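Local coordinates for 11S globulin subunit beta (Cucurbita maxima, PDB 2E9Q), which stores nitrogen and carbon in the seed as an 11S globulin, when mature a hexamer whose subunits each comprise an acidic and a basic chain joined by a disulfide, at residues Asp135-Pro140 against Arg285-Ile290; Asn208-Phe213 against Arg230-Glu235; Leu322-Gly327 against Ile397-Asn402. All coordinates share one frame; numbering follows the deposited sequence.

Interaction 1: residues Asp135-Pro140 against Arg285-Ile290; sequences DLLVVP and RLKQNI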
loop_
_atom_site.group_PDB
_atom_site.type_symbol
_atom_site.label_atom_id
_atom_site.label_comp_id
_atom_site.label_asym_id
_atom_site.label_seq_id
_atom_site.Cartn_x
_atom_site.Cartn_y
_atom_site.Cartn_z
ATOM N N ASP A 135 -1.191 7.024 -29.714
ATOM C CA ASP A 135 -2.156 6.826 -28.649
ATOM C C ASP A 135 -1.541 6.034 -27.504
ATOM O O ASP A 135 -0.766 5.089 -27.712
ATOM C CB ASP A 135 -3.401 6.076 -29.147
ATOM C CG ASP A 135 -4.343 6.966 -29.959
ATOM O OD1 ASP A 135 -4.256 8.205 -29.830
ATOM O OD2 ASP A 135 -5.171 6.417 -30.716
ATOM N N LEU A 136 -1.898 6.442 -26.296
ATOM C CA LEU A 136 -1.471 5.798 -25.074
ATOM C C LEU A 136 -2.796 5.236 -24.576
ATOM O O LEU A 136 -3.658 5.988 -24.098
ATOM C CB LEU A 136 -0.924 6.842 -24.095
ATOM C CG LEU A 136 -0.339 6.397 -22.748
ATOM C CD1 LEU A 136 -1.411 5.709 -21.920
ATOM C CD2 LEU A 136 0.849 5.451 -22.986
ATOM N N LEU A 137 -2.970 3.926 -24.716
ATOM C CA LEU A 137 -4.193 3.267 -24.292
ATOM C C LEU A 137 -4.052 2.777 -22.860
ATOM O O LEU A 137 -2.955 2.444 -22.411
ATOM C CB LEU A 137 -4.496 2.076 -25.212
ATOM C CG LEU A 137 -4.377 2.401 -26.708
ATOM C CD1 LEU A 137 -4.676 1.168 -27.567
ATOM C CD2 LEU A 137 -5.348 3.524 -27.041
ATOM N N VAL A 138 -5.170 2.716 -22.152
ATOM C CA VAL A 138 -5.170 2.255 -20.778
ATOM C C VAL A 138 -5.969 0.961 -20.668
ATOM O O VAL A 138 -6.986 0.790 -21.339
ATOM C CB VAL A 138 -5.799 3.322 -19.842
ATOM C CG1 VAL A 138 -5.938 2.774 -18.411
ATOM C CG2 VAL A 138 -4.946 4.580 -19.859
ATOM N N VAL A 139 -5.496 0.046 -19.831
ATOM C CA VAL A 139 -6.202 -1.202 -19.609
ATOM C C VAL A 139 -6.104 -1.522 -18.123
ATOM O O VAL A 139 -5.079 -2.016 -17.658
ATOM C CB VAL A 139 -5.594 -2.372 -20.411
ATOM C CG1 VAL A 139 -6.427 -3.627 -20.200
ATOM C CG2 VAL A 139 -5.534 -2.025 -21.884
ATOM N N PRO A 140 -7.168 -1.228 -17.349
ATOM C CA PRO A 140 -7.135 -1.512 -15.907
ATOM C C PRO A 140 -6.996 -3.004 -15.664
ATOM O O PRO A 140 -7.312 -3.819 -16.540
ATOM C CB PRO A 140 -8.482 -0.987 -15.408
ATOM C CG PRO A 140 -8.818 0.104 -16.385
ATOM C CD PRO A 140 -8.404 -0.516 -17.716
ATOM N N ARG A 285 -12.334 8.720 -20.312
ATOM C CA ARG A 285 -11.659 8.322 -21.539
ATOM C C ARG A 285 -10.642 7.245 -21.136
ATOM O O ARG A 285 -10.201 7.200 -19.987
ATOM C CB ARG A 285 -10.939 9.515 -22.173
ATOM C CG ARG A 285 -11.417 10.857 -21.660
ATOM C CD ARG A 285 -10.390 11.453 -20.718
ATOM N NE ARG A 285 -10.974 12.402 -19.782
ATOM C CZ ARG A 285 -11.865 12.073 -18.859
ATOM N NH1 ARG A 285 -12.349 12.993 -18.034
ATOM N NH2 ARG A 285 -12.280 10.831 -18.767
ATOM N N LEU A 286 -10.313 6.362 -22.073
ATOM C CA LEU A 286 -9.376 5.281 -21.810
ATOM C C LEU A 286 -8.139 5.403 -22.682
ATOM O O LEU A 286 -7.403 4.436 -22.882
ATOM C CB LEU A 286 -10.050 3.932 -22.051
ATOM C CG LEU A 286 -11.324 3.705 -21.237
ATOM C CD1 LEU A 286 -11.766 2.255 -21.347
ATOM C CD2 LEU A 286 -11.058 4.067 -19.790
ATOM N N LYS A 287 -7.926 6.600 -23.214
ATOM C CA LYS A 287 -6.772 6.853 -24.038
ATOM C C LYS A 287 -6.530 8.333 -24.171
ATOM O O LYS A 287 -7.408 9.147 -23.874
ATOM C CB LYS A 287 -6.936 6.238 -25.432
ATOM C CG LYS A 287 -7.906 6.938 -26.377
ATOM C CD LYS A 287 -7.705 6.400 -27.801
ATOM C CE LYS A 287 -8.702 6.970 -28.802
ATOM N NZ LYS A 287 -10.016 6.244 -28.769
ATOM N N GLN A 288 -5.316 8.658 -24.612
ATOM C CA GLN A 288 -4.864 10.022 -24.843
ATOM C C GLN A 288 -3.717 9.927 -25.844
ATOM O O GLN A 288 -2.799 9.119 -25.673
ATOM C CB GLN A 288 -4.355 10.662 -23.549
ATOM C CG GLN A 288 -3.815 12.089 -23.740
ATOM C CD GLN A 288 -3.165 12.664 -22.487
ATOM O OE1 GLN A 288 -3.529 12.313 -21.368
ATOM N NE2 GLN A 288 -2.209 13.569 -22.675
ATOM N N ASN A 289 -3.766 10.734 -26.894
ATOM C CA ASN A 289 -2.695 10.700 -27.877
ATOM C C ASN A 289 -1.623 11.671 -27.429
ATOM O O ASN A 289 -1.899 12.854 -27.210
ATOM C CB ASN A 289 -3.204 11.104 -29.258
ATOM C CG ASN A 289 -2.213 10.773 -30.353
ATOM O OD1 ASN A 289 -2.319 9.741 -31.014
ATOM N ND2 ASN A 289 -1.234 11.637 -30.535
ATOM N N ILE A 290 -0.403 11.171 -27.276
ATOM C CA ILE A 290 0.705 12.012 -26.849
ATOM C C ILE A 290 1.746 12.062 -27.951
ATOM O O ILE A 290 2.917 12.361 -27.717
ATOM C CB ILE A 290 1.327 11.492 -25.532
ATOM C CG1 ILE A 290 1.606 9.988 -25.620
ATOM C CG2 ILE A 290 0.382 11.771 -24.378
ATOM C CD1 ILE A 290 2.130 9.409 -24.325
#
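L286 O is gripped by two donors: the backbone N of V138, 2.9 Å away across the contact, and NH1 of R96 on strand 93-98. The bond belongs to an antiparallel pairing in the N-terminal of the two cupin beta-barrels, where strand 287-289 adds an edge to a sheet through strand 135-139. It illustrates how an edge strand can come from far along the sequence. The newcomer follows shortly after C282, whose disulfide to C103 links what become the basic and acidic chains of the mature protein; the pairing would join the two by backbone bonds as well.

L136 and Q288 form a hydrogen-bonded pair. L136 N donates to Q288 O at 2.9 Å, approaching 36° out of the carbonyl plane, while Q288 N returns a longer bond to L136 O. That same L136 O also receives a CH contact from K287 CA at 3.2 Å. Beyond the backbone, the amide of Q288 is bonded at both ends, OE1 with T313 OG1 and NE2 with T308 O.

D135, L137, K287 and N289 share one face. Here L137 and K287 run side by side, with L137 CD2 resting 3.5 Å from K287 CB. The lysine chain is straight until chi4 (-82°), where it bends and carries NZ to P130 O. D135 OD2 accepts from R132 N and lies 5.2 Å from K287 NZ; the opposite charges do not touch, though they would probably attract. On the opposite face from these four, L136 lies beside Q288, and L136 CB packs 4.0 Å from I290 CD1.

Interaction 2: residues Asn208-Phe213 against Arg230-Glu235; sequences NIFSGF and RKLKGE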
loop_
_atom_site.group_PDB
_atom_site.type_symbol
_atom_site.label_atom_id
_atom_site.label_comp_id
_atom_site.label_asym_id
_atom_site.label_seq_id
_atom_site.Cartn_x
_atom_site.Cartn_y
_atom_site.Cartn_z
ATOM N N ASN A 208 -6.776 -21.508 -22.829
ATOM C CA ASN A 208 -7.603 -20.371 -22.447
ATOM C C ASN A 208 -8.362 -20.765 -21.179
ATOM O O ASN A 208 -8.342 -21.930 -20.790
ATOM C CB ASN A 208 -8.567 -20.020 -23.588
ATOM C CG ASN A 208 -9.492 -21.168 -23.945
ATOM O OD1 ASN A 208 -10.113 -21.781 -23.071
ATOM N ND2 ASN A 208 -9.596 -21.461 -25.236
ATOM N N ILE A 209 -9.042 -19.817 -20.540
ATOM C CA ILE A 209 -9.756 -20.122 -19.293
ATOM C C ILE A 209 -10.825 -21.203 -19.350
ATOM O O ILE A 209 -11.155 -21.799 -18.327
ATOM C CB ILE A 209 -10.424 -18.872 -18.703
ATOM C CG1 ILE A 209 -11.472 -18.333 -19.690
ATOM C CG2 ILE A 209 -9.358 -17.844 -18.354
ATOM C CD1 ILE A 209 -12.228 -17.130 -19.196
ATOM N N PHE A 210 -11.378 -21.465 -20.529
ATOM C CA PHE A 210 -12.417 -22.483 -20.628
ATOM C C PHE A 210 -11.868 -23.896 -20.720
ATOM O O PHE A 210 -12.523 -24.836 -20.289
ATOM C CB PHE A 210 -13.334 -22.198 -21.826
ATOM C CG PHE A 210 -14.047 -20.891 -21.727
ATOM C CD1 PHE A 210 -13.770 -19.863 -22.614
ATOM C CD2 PHE A 210 -14.945 -20.655 -20.686
ATOM C CE1 PHE A 210 -14.368 -18.611 -22.467
ATOM C CE2 PHE A 210 -15.549 -19.404 -20.531
ATOM C CZ PHE A 210 -15.255 -18.383 -21.423
ATOM N N SER A 211 -10.661 -24.054 -21.262
ATOM C CA SER A 211 -10.092 -25.392 -21.401
ATOM C C SER A 211 -9.824 -26.080 -20.078
ATOM O O SER A 211 -9.539 -27.274 -20.050
ATOM C CB SER A 211 -8.818 -25.375 -22.263
ATOM O OG SER A 211 -7.782 -24.605 -21.695
ATOM N N GLY A 212 -9.940 -25.345 -18.979
ATOM C CA GLY A 212 -9.722 -25.947 -17.675
ATOM C C GLY A 212 -10.987 -26.475 -17.011
ATOM O O GLY A 212 -10.912 -27.127 -15.972
ATOM N N PHE A 213 -12.153 -26.207 -17.598
ATOM C CA PHE A 213 -13.427 -26.675 -17.028
ATOM C C PHE A 213 -13.968 -27.937 -17.708
ATOM O O PHE A 213 -13.722 -28.177 -18.891
ATOM C CB PHE A 213 -14.505 -25.581 -17.127
ATOM C CG PHE A 213 -14.317 -24.442 -16.161
ATOM C CD1 PHE A 213 -14.526 -24.621 -14.799
ATOM C CD2 PHE A 213 -13.926 -23.185 -16.618
ATOM C CE1 PHE A 213 -14.346 -23.573 -13.905
ATOM C CE2 PHE A 213 -13.745 -22.127 -15.723
ATOM C CZ PHE A 213 -13.955 -22.325 -14.371
ATOM N N ARG A 230 -16.086 -27.859 -27.284
ATOM C CA ARG A 230 -14.739 -28.099 -27.784
ATOM C C ARG A 230 -14.202 -26.911 -28.576
ATOM O O ARG A 230 -12.999 -26.637 -28.572
ATOM C CB ARG A 230 -14.682 -29.373 -28.631
ATOM C CG ARG A 230 -13.253 -29.830 -28.852
ATOM C CD ARG A 230 -13.148 -31.288 -29.274
ATOM N NE ARG A 230 -11.836 -31.829 -28.916
ATOM C CZ ARG A 230 -11.414 -33.056 -29.206
ATOM N NH1 ARG A 230 -12.193 -33.899 -29.873
ATOM N NH2 ARG A 230 -10.209 -33.444 -28.810
ATOM N N LYS A 231 -15.092 -26.203 -29.257
ATOM C CA LYS A 231 -14.679 -25.031 -30.012
ATOM C C LYS A 231 -14.235 -23.968 -29.006
ATOM O O LYS A 231 -13.249 -23.259 -29.206
ATOM C CB LYS A 231 -15.852 -24.510 -30.837
ATOM C CG LYS A 231 -16.121 -25.290 -32.116
ATOM C CD LYS A 231 -15.082 -24.958 -33.177
ATOM C CE LYS A 231 -15.496 -25.468 -34.546
ATOM N NZ LYS A 231 -14.621 -24.924 -35.625
ATOM N N LEU A 232 -14.983 -23.886 -27.913
ATOM C CA LEU A 232 -14.713 -22.936 -26.850
ATOM C C LEU A 232 -13.333 -23.211 -26.262
ATOM O O LEU A 232 -12.488 -22.321 -26.193
ATOM C CB LEU A 232 -15.783 -23.085 -25.773
ATOM C CG LEU A 232 -15.883 -22.057 -24.652
ATOM C CD1 LEU A 232 -16.093 -20.670 -25.247
ATOM C CD2 LEU A 232 -17.036 -22.443 -23.731
ATOM N N LYS A 233 -13.114 -24.456 -25.852
ATOM C CA LYS A 233 -11.843 -24.860 -25.266
ATOM C C LYS A 233 -10.657 -24.683 -26.214
ATOM O O LYS A 233 -9.518 -24.568 -25.767
ATOM C CB LYS A 233 -11.912 -26.320 -24.818
ATOM C CG LYS A 233 -12.963 -26.610 -23.755
ATOM C CD LYS A 233 -12.702 -27.968 -23.125
ATOM C CE LYS A 233 -13.603 -28.221 -21.937
ATOM N NZ LYS A 233 -13.206 -29.453 -21.205
ATOM N N GLY A 234 -10.926 -24.676 -27.516
ATOM C CA GLY A 234 -9.863 -24.508 -28.489
ATOM C C GLY A 234 -8.701 -25.481 -28.353
ATOM O O GLY A 234 -7.553 -25.115 -28.580
ATOM N N GLU A 235 -8.990 -26.726 -27.993
ATOM C CA GLU A 235 -7.941 -27.728 -27.830
ATOM C C GLU A 235 -7.048 -27.840 -29.070
ATOM O O GLU A 235 -5.904 -28.285 -28.977
ATOM C CB GLU A 235 -8.561 -29.098 -27.537
ATOM C CG GLU A 235 -9.370 -29.182 -26.245
ATOM C CD GLU A 235 -8.496 -29.188 -25.002
ATOM O OE1 GLU A 235 -9.050 -29.210 -23.881
ATOM O OE2 GLU A 235 -7.255 -29.177 -25.149
#
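K233 NZ reaches F213 O across the contact in a bond of 2.7 Å, nearly along the C=O axis. Beside it, L232 lies obliquely over one face of the F210 ring: its CD1 is 4.1 Å from the ring centroid and 30° off the normal, an off-centre CH-pi contact. The third element of this first shell is N208 ND2, which makes weak bonds to both L232 O and K233 O, each 3.2 Å long, while its stronger partner is G181 O.

Each of these groups is positioned by a second layer. The K233 chain is extended beyond CG and runs past S211, with CG 3.9 Å from S211 CA, before its ammonium meets F213 O and forms a salt bridge with D215. An alanine in place of K233 would probably leave F213 O and the D215 carboxylate without this ammonium and open a gap alongside S211 CA. N208 is fixed by an Asx motif in which OD1 accepts from S211 N at 3.0 Å, and S211 OG donates back to N208 O, in the carbonyl plane and on a lone pair. The F210 ring is sandwiched, since I209 CG1 sits over its centre on the face opposite L232, and F222 of helix 215-222 meets it with planes at about 85°.

Farther out, Y429 of a second subunit packs on F210 and L232, and K231 NZ bonds to R430 O of that subunit. The contact thus folds the turns of 208-213 against the end of helix 226-233, where G234 leaves helical geometry with positive phi. Carbonyls at such a helix end carry partial negative charge, part of which the two weak bonds from N208 ND2 are likely to offset, whereas the ammonium of K233 holds F213 O and probably neutralises D215.

Interaction 3: residues Leu322-Gly327 against Ile397-Asn402; sequences LSAERG and IAFKTN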
loop_
_atom_site.group_PDB
_atom_site.type_symbol
_atom_site.label_atom_id
_atom_site.label_comp_id
_atom_site.label_asym_id
_atom_site.label_seq_id
_atom_site.Cartn_x
_atom_site.Cartn_y
_atom_site.Cartn_z
ATOM N N LEU A 322 -0.651 5.065 -12.869
ATOM C CA LEU A 322 0.427 5.004 -13.840
ATOM C C LEU A 322 0.302 6.247 -14.714
ATOM O O LEU A 322 -0.752 6.882 -14.744
ATOM C CB LEU A 322 0.289 3.753 -14.722
ATOM C CG LEU A 322 0.236 2.364 -14.077
ATOM C CD1 LEU A 322 -0.000 1.335 -15.170
ATOM C CD2 LEU A 322 1.527 2.053 -13.334
ATOM N N SER A 323 1.382 6.596 -15.407
ATOM C CA SER A 323 1.389 7.735 -16.314
ATOM C C SER A 323 2.534 7.548 -17.310
ATOM O O SER A 323 3.296 6.586 -17.195
ATOM C CB SER A 323 1.500 9.068 -15.545
ATOM O OG SER A 323 2.607 9.130 -14.667
ATOM N N ALA A 324 2.624 8.432 -18.303
ATOM C CA ALA A 324 3.658 8.324 -19.326
ATOM C C ALA A 324 4.077 9.662 -19.905
ATOM O O ALA A 324 3.330 10.646 -19.859
ATOM C CB ALA A 324 3.183 7.418 -20.450
ATOM N N GLU A 325 5.282 9.671 -20.464
ATOM C CA GLU A 325 5.867 10.844 -21.096
ATOM C C GLU A 325 6.432 10.350 -22.425
ATOM O O GLU A 325 7.106 9.312 -22.471
ATOM C CB GLU A 325 7.009 11.420 -20.249
ATOM C CG GLU A 325 6.593 12.149 -18.968
ATOM C CD GLU A 325 7.786 12.738 -18.221
ATOM O OE1 GLU A 325 7.600 13.632 -17.369
ATOM O OE2 GLU A 325 8.923 12.298 -18.486
ATOM N N ARG A 326 6.146 11.080 -23.501
ATOM C CA ARG A 326 6.636 10.723 -24.824
ATOM C C ARG A 326 7.600 11.831 -25.206
ATOM O O ARG A 326 7.199 12.982 -25.376
ATOM C CB ARG A 326 5.472 10.648 -25.820
ATOM C CG ARG A 326 5.774 9.898 -27.125
ATOM C CD ARG A 326 6.550 10.750 -28.128
ATOM N NE ARG A 326 6.609 10.104 -29.439
ATOM C CZ ARG A 326 7.453 9.126 -29.764
ATOM N NH1 ARG A 326 7.420 8.593 -30.983
ATOM N NH2 ARG A 326 8.349 8.698 -28.880
ATOM N N GLY A 327 8.875 11.480 -25.335
ATOM C CA GLY A 327 9.879 12.473 -25.656
ATOM C C GLY A 327 10.420 12.436 -27.064
ATOM O O GLY A 327 10.403 11.410 -27.743
ATOM N N ILE A 397 9.161 6.630 -25.345
ATOM C CA ILE A 397 7.968 6.642 -24.520
ATOM C C ILE A 397 8.437 6.109 -23.161
ATOM O O ILE A 397 8.983 4.998 -23.063
ATOM C CB ILE A 397 6.846 5.737 -25.083
ATOM C CG1 ILE A 397 5.624 5.833 -24.182
ATOM C CG2 ILE A 397 7.298 4.305 -25.187
ATOM C CD1 ILE A 397 5.066 7.230 -24.081
ATOM N N ALA A 398 8.245 6.918 -22.127
ATOM C CA ALA A 398 8.653 6.561 -20.778
ATOM C C ALA A 398 7.466 6.333 -19.845
ATOM O O ALA A 398 6.749 7.273 -19.514
ATOM C CB ALA A 398 9.540 7.652 -20.213
ATOM N N PHE A 399 7.274 5.093 -19.411
ATOM C CA PHE A 399 6.177 4.767 -18.508
ATOM C C PHE A 399 6.565 5.054 -17.058
ATOM O O PHE A 399 7.688 4.756 -16.636
ATOM C CB PHE A 399 5.779 3.296 -18.657
ATOM C CG PHE A 399 5.467 2.902 -20.063
ATOM C CD1 PHE A 399 6.462 2.397 -20.896
ATOM C CD2 PHE A 399 4.173 3.054 -20.568
ATOM C CE1 PHE A 399 6.179 2.042 -22.222
ATOM C CE2 PHE A 399 3.873 2.707 -21.889
ATOM C CZ PHE A 399 4.879 2.198 -22.720
ATOM N N LYS A 400 5.623 5.633 -16.315
ATOM C CA LYS A 400 5.818 5.995 -14.918
ATOM C C LYS A 400 4.968 5.116 -14.011
ATOM O O LYS A 400 3.828 4.794 -14.340
ATOM C CB LYS A 400 5.424 7.460 -14.702
ATOM C CG LYS A 400 6.030 8.429 -15.708
ATOM C CD LYS A 400 7.549 8.508 -15.618
ATOM C CE LYS A 400 8.077 9.468 -16.670
ATOM N NZ LYS A 400 9.542 9.670 -16.604
ATOM N N THR A 401 5.527 4.733 -12.868
ATOM C CA THR A 401 4.822 3.903 -11.904
ATOM C C THR A 401 4.087 4.764 -10.872
ATOM O O THR A 401 4.065 4.440 -9.684
ATOM C CB THR A 401 5.792 2.996 -11.159
ATOM O OG1 THR A 401 6.786 3.809 -10.534
ATOM C CG2 THR A 401 6.467 2.017 -12.125
ATOM N N ASN A 402 3.519 5.876 -11.328
ATOM C CA ASN A 402 2.757 6.779 -10.470
ATOM C C ASN A 402 1.766 7.509 -11.392
ATOM O O ASN A 402 2.035 7.658 -12.588
ATOM C CB ASN A 402 3.685 7.794 -9.800
ATOM C CG ASN A 402 3.077 8.398 -8.547
ATOM O OD1 ASN A 402 3.186 7.835 -7.458
ATOM N ND2 ASN A 402 2.419 9.541 -8.695
#
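K400 and S323 meet at the root of the lysine, as an antiparallel hydrogen-bonded pair in the C-terminal cupin beta-barrel. K400 CB lies 3.3 Å from S323 OG, and CG stays over the same serine, near both its O and OG. The chain then bends at chi2 (-65°) and crosses E325 obliquely. CE comes 3.6 Å from E325 CD, and NZ forms a weak bond and salt bridge to E325 OE2 at 3.3 Å. NZ also bonds to S345 OG.

E325 uses its other oxygen, OE1, in a salt bridge with R447, a residue assigned to a magnesium-binding site. One carboxylate is therefore shared by two cations, which would probably favour its charged form. Below it the backbone is firmly paired: A398 N donates to E325 O at 2.7 Å, almost straight at 177°. S323 OG bonds beyond the strand to N402 O, and T401 OG1 reaches Q169 of a third subunit.

The other face, of A324, R326, I397 and F399, turns to the N-terminal barrel, where F399 meets F160 with rings close to parallel and I397 touches F88. Here I397 CD1 packs 4.1 Å from A324 CB, while I397 CG1 lies 4.0 Å above the plane of the F399 ring, toward its rim.

In the fold
Interactions 1 and 3 lie side by side at the heart of the subunit, their centres about 12 Å apart, one in each cupin barrel. They touch where the barrels pack sheet to sheet: I290 CD1 meets I397 CD1 at 3.7 Å, and L136 CD2 lies against A324 CB. Interaction 2 stands apart among the peripheral helices, with its centre about 31 Å from that of interaction 1 and about 36 Å from that of interaction 3, facing a neighbouring subunit. Along the chain it is nested within the loop closed by interaction 1, and interaction 3 follows. Each core pairing lies within one barrel, their packing joins the barrels, and the outlying contact shapes a surface between subunits.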